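PDB 3PGV: haloacid dehalogenase-like hydrolase from Klebsiella pneumoniae subsp. pneumoniae, which probably acts as a metal-dependent phosphatase of the Cof-type haloacid dehalogenase family, normally with magnesium at its active site. Local coordinates for residues 57-62 / 79-84; 64-69 / 144-149. All coordinates share one frame; numbering follows the deposited sequence. Where two conformers were deposited one is given.

Contact 1: residues 57-62 / 79-84; sequences FVFATG and SYMITS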
loop_
_atom_site.group_PDB
_atom_site.type_symbol
_atom_site.label_atom_id
_atom_site.label_comp_id
_atom_site.label_asym_id
_atom_site.label_seq_id
_atom_site.Cartn_x
_atom_site.Cartn_y
_atom_site.Cartn_z
ATOM N N PHE A 57 -9.913 7.956 10.353
ATOM C CA PHE A 57 -9.006 6.879 9.994
ATOM C C PHE A 57 -8.840 6.768 8.520
ATOM O O PHE A 57 -9.808 6.908 7.768
ATOM C CB PHE A 57 -9.475 5.546 10.581
ATOM C CG PHE A 57 -9.205 5.402 12.056
ATOM C CD1 PHE A 57 -10.130 5.848 12.998
ATOM C CD2 PHE A 57 -8.018 4.838 12.511
ATOM C CE1 PHE A 57 -9.875 5.726 14.362
ATOM C CE2 PHE A 57 -7.764 4.718 13.877
ATOM C CZ PHE A 57 -8.697 5.157 14.795
ATOM N N VAL A 58 -7.602 6.549 8.084
ATOM C CA VAL A 58 -7.277 6.353 6.674
ATOM C C VAL A 58 -6.427 5.093 6.561
ATOM O O VAL A 58 -5.400 4.985 7.226
ATOM C CB VAL A 58 -6.558 7.595 6.065
ATOM C CG1 VAL A 58 -6.237 7.371 4.596
ATOM C CG2 VAL A 58 -7.395 8.858 6.250
ATOM N N PHE A 59 -6.888 4.119 5.797
ATOM C CA PHE A 59 -6.150 2.870 5.637
ATOM C C PHE A 59 -5.468 2.816 4.280
ATOM O O PHE A 59 -6.068 3.205 3.270
ATOM C CB PHE A 59 -7.055 1.660 5.893
ATOM C CG PHE A 59 -7.689 1.712 7.266
ATOM C CD1 PHE A 59 -6.921 1.521 8.413
ATOM C CD2 PHE A 59 -9.023 2.073 7.421
ATOM C CE1 PHE A 59 -7.481 1.679 9.684
ATOM C CE2 PHE A 59 -9.592 2.196 8.696
ATOM C CZ PHE A 59 -8.823 1.995 9.815
ATOM N N ALA A 60 -4.157 2.513 4.278
ATOM C CA ALA A 60 -3.339 2.580 3.067
ATOM C C ALA A 60 -2.664 1.264 2.781
ATOM O O ALA A 60 -1.856 0.793 3.578
ATOM C CB ALA A 60 -2.306 3.686 3.196
ATOM N N THR A 61 -2.959 0.677 1.633
ATOM C CA THR A 61 -2.408 -0.624 1.294
ATOM C C THR A 61 -1.905 -0.680 -0.139
ATOM O O THR A 61 -2.314 0.134 -0.981
ATOM C CB THR A 61 -3.449 -1.726 1.580
ATOM O OG1 THR A 61 -2.890 -3.009 1.247
ATOM C CG2 THR A 61 -4.762 -1.502 0.826
ATOM N N GLY A 62 -1.053 -1.665 -0.413
ATOM C CA GLY A 62 -0.621 -1.988 -1.756
ATOM C C GLY A 62 -1.632 -2.872 -2.461
ATOM O O GLY A 62 -1.651 -2.949 -3.692
ATOM N N SER A 79 -14.387 5.012 6.640
ATOM C CA SER A 79 -13.025 5.519 6.447
ATOM C C SER A 79 -12.658 5.614 4.980
ATOM O O SER A 79 -13.209 4.880 4.156
ATOM C CB SER A 79 -12.018 4.621 7.166
ATOM O OG SER A 79 -12.131 3.276 6.727
ATOM N N TYR A 80 -11.674 6.482 4.652
ATOM C CA TYR A 80 -11.128 6.562 3.302
ATOM C C TYR A 80 -10.168 5.382 3.106
ATOM O O TYR A 80 -9.458 4.991 4.052
ATOM C CB TYR A 80 -10.385 7.882 3.087
ATOM C CG TYR A 80 -11.285 9.030 2.685
ATOM C CD1 TYR A 80 -11.751 9.151 1.379
ATOM C CD2 TYR A 80 -11.601 10.042 3.586
ATOM C CE1 TYR A 80 -12.571 10.212 1.001
ATOM C CE2 TYR A 80 -12.396 11.122 3.212
ATOM C CZ TYR A 80 -12.881 11.205 1.915
ATOM O OH TYR A 80 -13.670 12.271 1.538
HETATM N N MSE A 81 -10.177 4.789 1.912
HETATM C CA MSE A 81 -9.356 3.621 1.621
HETATM C C MSE A 81 -8.363 3.935 0.505
HETATM O O MSE A 81 -8.773 4.243 -0.622
HETATM C CB MSE A 81 -10.260 2.432 1.230
HETATM C CG MSE A 81 -9.513 1.117 1.061
HETATM SE SE MSE A 81 -8.749 0.418 2.738
HETATM C CE MSE A 81 -10.340 0.474 3.853
ATOM N N ILE A 82 -7.053 3.905 0.828
ATOM C CA ILE A 82 -5.980 4.087 -0.154
ATOM C C ILE A 82 -5.537 2.709 -0.608
ATOM O O ILE A 82 -5.108 1.908 0.223
ATOM C CB ILE A 82 -4.791 4.881 0.466
ATOM C CG1 ILE A 82 -5.197 6.314 0.835
ATOM C CG2 ILE A 82 -3.567 4.860 -0.452
ATOM C CD1 ILE A 82 -4.149 7.050 1.655
ATOM N N THR A 83 -5.681 2.401 -1.912
ATOM C CA THR A 83 -5.242 1.100 -2.445
ATOM C C THR A 83 -4.217 1.277 -3.575
ATOM O O THR A 83 -3.930 2.408 -3.968
ATOM C CB THR A 83 -6.437 0.244 -2.863
ATOM O OG1 THR A 83 -7.161 0.915 -3.901
ATOM C CG2 THR A 83 -7.354 -0.105 -1.686
ATOM N N SER A 84 -3.628 0.160 -4.055
ATOM C CA SER A 84 -2.572 0.170 -5.092
ATOM C C SER A 84 -1.480 1.223 -4.790
ATOM O O SER A 84 -1.005 1.915 -5.697
ATOM C CB SER A 84 -3.169 0.372 -6.486
ATOM O OG SER A 84 -3.922 -0.756 -6.900
#
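Ile-82 packs on Val-58 and Ala-60 across two neighbouring parallel strands, 56-60 and 80-83, of the Rossmann-like core of the HAD fold. With helix 69-75 between them, the strands form a beta-alpha-beta unit. Three backbone bonds tie them. Phe-59 gives its N-H to Tyr-80 O (3.2 Å) and takes one from Ile-82 N at its O (2.7 Å). Thr-61 N then donates to Ile-82 O at 2.8 Å.

Ile-82 can be followed outward. Its CB lies 3.9 Å from Ala-60 CB. CG2 stays beside the same methyl. CG1 is anti to the carbonyl carbon, and with chi2 extended (170°) it carries CD1 to 3.6 Å from Val-58 CG1. This side of the sheet faces helix 210-220, where Val-58 touches Val-217 and Ile-82 touches Ala-213.

The other side carries Phe-59 and Met-81, a selenomethionine. The bend of Met-81 at chi2 (67°) brings its SE to 3.8 Å from Phe-59 CB. The bend at chi3 (52°) then turns the CE methyl toward Phe-59 as well. Leu-28, Leu-32 and Leu-47 also touch Phe-59.

At the C-terminal end, Thr-61 approaches the metal site. Its side chain touches Asp-29, which binds the calcium ion with Asp-27 and Asp-233, and its OG1 is hydrogen-bonded to Arg-63 N. The Thr-61 and Thr-83 side chains run side by side, pointing the same way, with Thr-61 CG2 3.9 Å from Thr-83 CG2.

Contact 2: residues 64-69 / 144-149; sequences HYIDVG and KEAVFN. With EDO (1,2-ethanediol), chain I.
Phe-148 lays its ring against His-64, Ile-66 and Asp-67, where a loop of the Rossmann-like core meets a loop of what is probably, as in Cof-type relatives, the cap domain. Its CG is anti to the backbone N (chi1 -168°), which swings the ring across to loop 64-69. CZ sits over one face of the imidazole, 3.5 Å from His-64 CG and offset toward the rim. The ring planes are 42° apart. Ile-66 crosses the Phe-148 side chain at about a right angle, with CG2 3.9 Å from Phe-148 CD1. That methyl also meets Ala-146 CB at 4.0 Å. On the other flank, Asp-67 OD2 approaches Phe-148 CD2 at 3.7 Å.

Ile-66 N donates to His-64 ND1 (3.0 Å) from within the ring plane, and NE2 is hydrogen-bonded to Glu-127 O. Tyr-125 adds an edge-to-face contact. Beyond Phe-148, Asn-149 O accepts a hydrogen bond from a 1,2-ethanediol, probably from the crystallisation liquor.

The loops thus meet mainly by apolar and aromatic packing, with a carboxylate oxygen and a backbone carbonyl at its margins. With ND1 accepting an N-H and NE2 facing a carbonyl, His-64 is probably neutral, protonated on NE2.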
loop_
_atom_site.group_PDB
_atom_site.type_symbol
_atom_site.label_atom_id
_atom_site.label_comp_id
_atom_site.label_asym_id
_atom_site.label_seq_id
_atom_site.Cartn_x
_atom_site.Cartn_y
_atom_site.Cartn_z
ATOM N N HIS A 64 -5.149 -4.383 -4.095
ATOM C CA HIS A 64 -6.193 -3.838 -4.962
ATOM C C HIS A 64 -7.439 -3.629 -4.088
ATOM O O HIS A 64 -7.616 -4.349 -3.097
ATOM C CB HIS A 64 -6.515 -4.839 -6.080
ATOM C CG HIS A 64 -7.382 -4.288 -7.166
ATOM N ND1 HIS A 64 -8.740 -4.118 -6.985
ATOM C CD2 HIS A 64 -7.070 -3.976 -8.447
ATOM C CE1 HIS A 64 -9.200 -3.655 -8.136
ATOM N NE2 HIS A 64 -8.231 -3.566 -9.049
ATOM N N TYR A 65 -8.292 -2.676 -4.447
ATOM C CA TYR A 65 -9.510 -2.383 -3.689
ATOM C C TYR A 65 -10.415 -3.627 -3.512
ATOM O O TYR A 65 -10.907 -3.872 -2.413
ATOM C CB TYR A 65 -10.283 -1.216 -4.321
ATOM C CG TYR A 65 -11.426 -0.725 -3.467
ATOM C CD1 TYR A 65 -11.190 -0.027 -2.284
ATOM C CD2 TYR A 65 -12.750 -0.886 -3.875
ATOM C CE1 TYR A 65 -12.240 0.401 -1.474
ATOM C CE2 TYR A 65 -13.810 -0.450 -3.080
ATOM C CZ TYR A 65 -13.550 0.201 -1.880
ATOM O OH TYR A 65 -14.587 0.656 -1.102
ATOM N N ILE A 66 -10.545 -4.454 -4.560
ATOM C CA ILE A 66 -11.340 -5.682 -4.491
ATOM C C ILE A 66 -10.780 -6.627 -3.428
ATOM O O ILE A 66 -11.547 -7.307 -2.736
ATOM C CB ILE A 66 -11.431 -6.361 -5.891
ATOM C CG1 ILE A 66 -12.161 -5.447 -6.898
ATOM C CG2 ILE A 66 -12.115 -7.755 -5.798
ATOM C CD1 ILE A 66 -12.020 -5.887 -8.367
ATOM N N ASP A 67 -9.442 -6.607 -3.250
ATOM C CA ASP A 67 -8.714 -7.473 -2.322
ATOM C C ASP A 67 -8.777 -6.976 -0.841
ATOM O O ASP A 67 -8.269 -7.650 0.045
ATOM C CB ASP A 67 -7.254 -7.612 -2.786
ATOM C CG ASP A 67 -6.692 -9.016 -2.730
ATOM O OD1 ASP A 67 -7.283 -9.866 -2.024
ATOM O OD2 ASP A 67 -5.637 -9.254 -3.345
ATOM N N VAL A 68 -9.407 -5.820 -0.585
ATOM C CA VAL A 68 -9.574 -5.321 0.797
ATOM C C VAL A 68 -11.043 -5.329 1.219
ATOM O O VAL A 68 -11.389 -4.769 2.262
ATOM C CB VAL A 68 -8.901 -3.933 1.055
ATOM C CG1 VAL A 68 -7.401 -4.025 0.917
ATOM C CG2 VAL A 68 -9.465 -2.860 0.144
ATOM N N GLY A 69 -11.886 -5.977 0.410
ATOM C CA GLY A 69 -13.324 -6.067 0.643
ATOM C C GLY A 69 -13.700 -6.611 2.004
ATOM O O GLY A 69 -14.498 -5.998 2.718
ATOM N N LYS A 144 -14.137 -16.412 2.968
ATOM C CA LYS A 144 -15.073 -15.295 2.835
ATOM C C LYS A 144 -14.417 -14.081 2.153
ATOM O O LYS A 144 -14.996 -12.984 2.132
ATOM C CB LYS A 144 -15.659 -14.923 4.205
ATOM C CG LYS A 144 -17.180 -14.825 4.202
ATOM C CD LYS A 144 -17.754 -14.985 5.603
ATOM C CE LYS A 144 -19.253 -14.960 5.603
ATOM N NZ LYS A 144 -19.802 -15.313 6.937
ATOM N N GLU A 145 -13.235 -14.299 1.544
ATOM C CA GLU A 145 -12.515 -13.271 0.789
ATOM C C GLU A 145 -13.155 -13.069 -0.559
ATOM O O GLU A 145 -13.770 -13.985 -1.086
ATOM C CB GLU A 145 -11.045 -13.669 0.599
ATOM C CG GLU A 145 -10.176 -13.423 1.816
ATOM C CD GLU A 145 -8.688 -13.527 1.541
ATOM O OE1 GLU A 145 -8.233 -14.615 1.118
ATOM O OE2 GLU A 145 -7.975 -12.515 1.745
ATOM N N ALA A 146 -12.941 -11.910 -1.163
ATOM C CA ALA A 146 -13.478 -11.633 -2.482
ATOM C C ALA A 146 -12.780 -12.476 -3.541
ATOM O O ALA A 146 -11.593 -12.772 -3.411
ATOM C CB ALA A 146 -13.324 -10.162 -2.810
ATOM N N VAL A 147 -13.519 -12.869 -4.589
ATOM C CA VAL A 147 -12.939 -13.580 -5.720
ATOM C C VAL A 147 -12.077 -12.598 -6.541
ATOM O O VAL A 147 -12.607 -11.651 -7.129
ATOM C CB VAL A 147 -14.036 -14.265 -6.595
ATOM C CG1 VAL A 147 -13.420 -14.934 -7.825
ATOM C CG2 VAL A 147 -14.842 -15.274 -5.775
ATOM N N PHE A 148 -10.751 -12.762 -6.486
ATOM C CA PHE A 148 -9.831 -11.910 -7.242
ATOM C C PHE A 148 -8.743 -12.775 -7.924
ATOM O O PHE A 148 -7.803 -13.223 -7.267
ATOM C CB PHE A 148 -9.218 -10.809 -6.328
ATOM C CG PHE A 148 -8.483 -9.700 -7.062
ATOM C CD1 PHE A 148 -9.131 -8.927 -8.017
ATOM C CD2 PHE A 148 -7.174 -9.372 -6.728
ATOM C CE1 PHE A 148 -8.450 -7.903 -8.693
ATOM C CE2 PHE A 148 -6.508 -8.318 -7.380
ATOM C CZ PHE A 148 -7.149 -7.601 -8.360
ATOM N N ASN A 149 -8.943 -13.082 -9.227
ATOM C CA ASN A 149 -8.073 -13.971 -10.004
ATOM C C ASN A 149 -7.254 -13.228 -11.021
ATOM O O ASN A 149 -7.554 -12.092 -11.344
ATOM C CB ASN A 149 -8.896 -15.020 -10.708
ATOM C CG ASN A 149 -9.720 -15.849 -9.786
ATOM O OD1 ASN A 149 -9.248 -16.348 -8.746
ATOM N ND2 ASN A 149 -10.956 -16.057 -10.160
HETATM C C1 EDO I . -9.024 -10.700 -13.830
HETATM O O1 EDO I . -10.085 -11.265 -14.610
HETATM C C2 EDO I . -9.630 -9.964 -12.639
HETATM O O2 EDO I . -8.613 -9.661 -11.669
#

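Contact 1 is core and contact 2 is surface. Strand 56-60 leads into loop 64-69, and helix 69-75 then leads to strand 80-83, so both contacts draw on the same beta-alpha-beta unit. In contact 1 the backbones pair within the eight-stranded sheet. Contact 2 instead joins the loop after strand 56-60 to the loop before strand 150-152 of the six-stranded sheet, mainly by side-chain packing and without hydrogen bonds between the segments. The contacts touch directly: Thr-61 CG2 meets Val-68 CG1 at 3.7 Å, and Tyr-65 packs on Met-81 and Thr-83. Contact 1 reaches the calcium site through Thr-61, whereas the nearest side-chain atom of Asp-67 in contact 2 is about 13 Å from the ion.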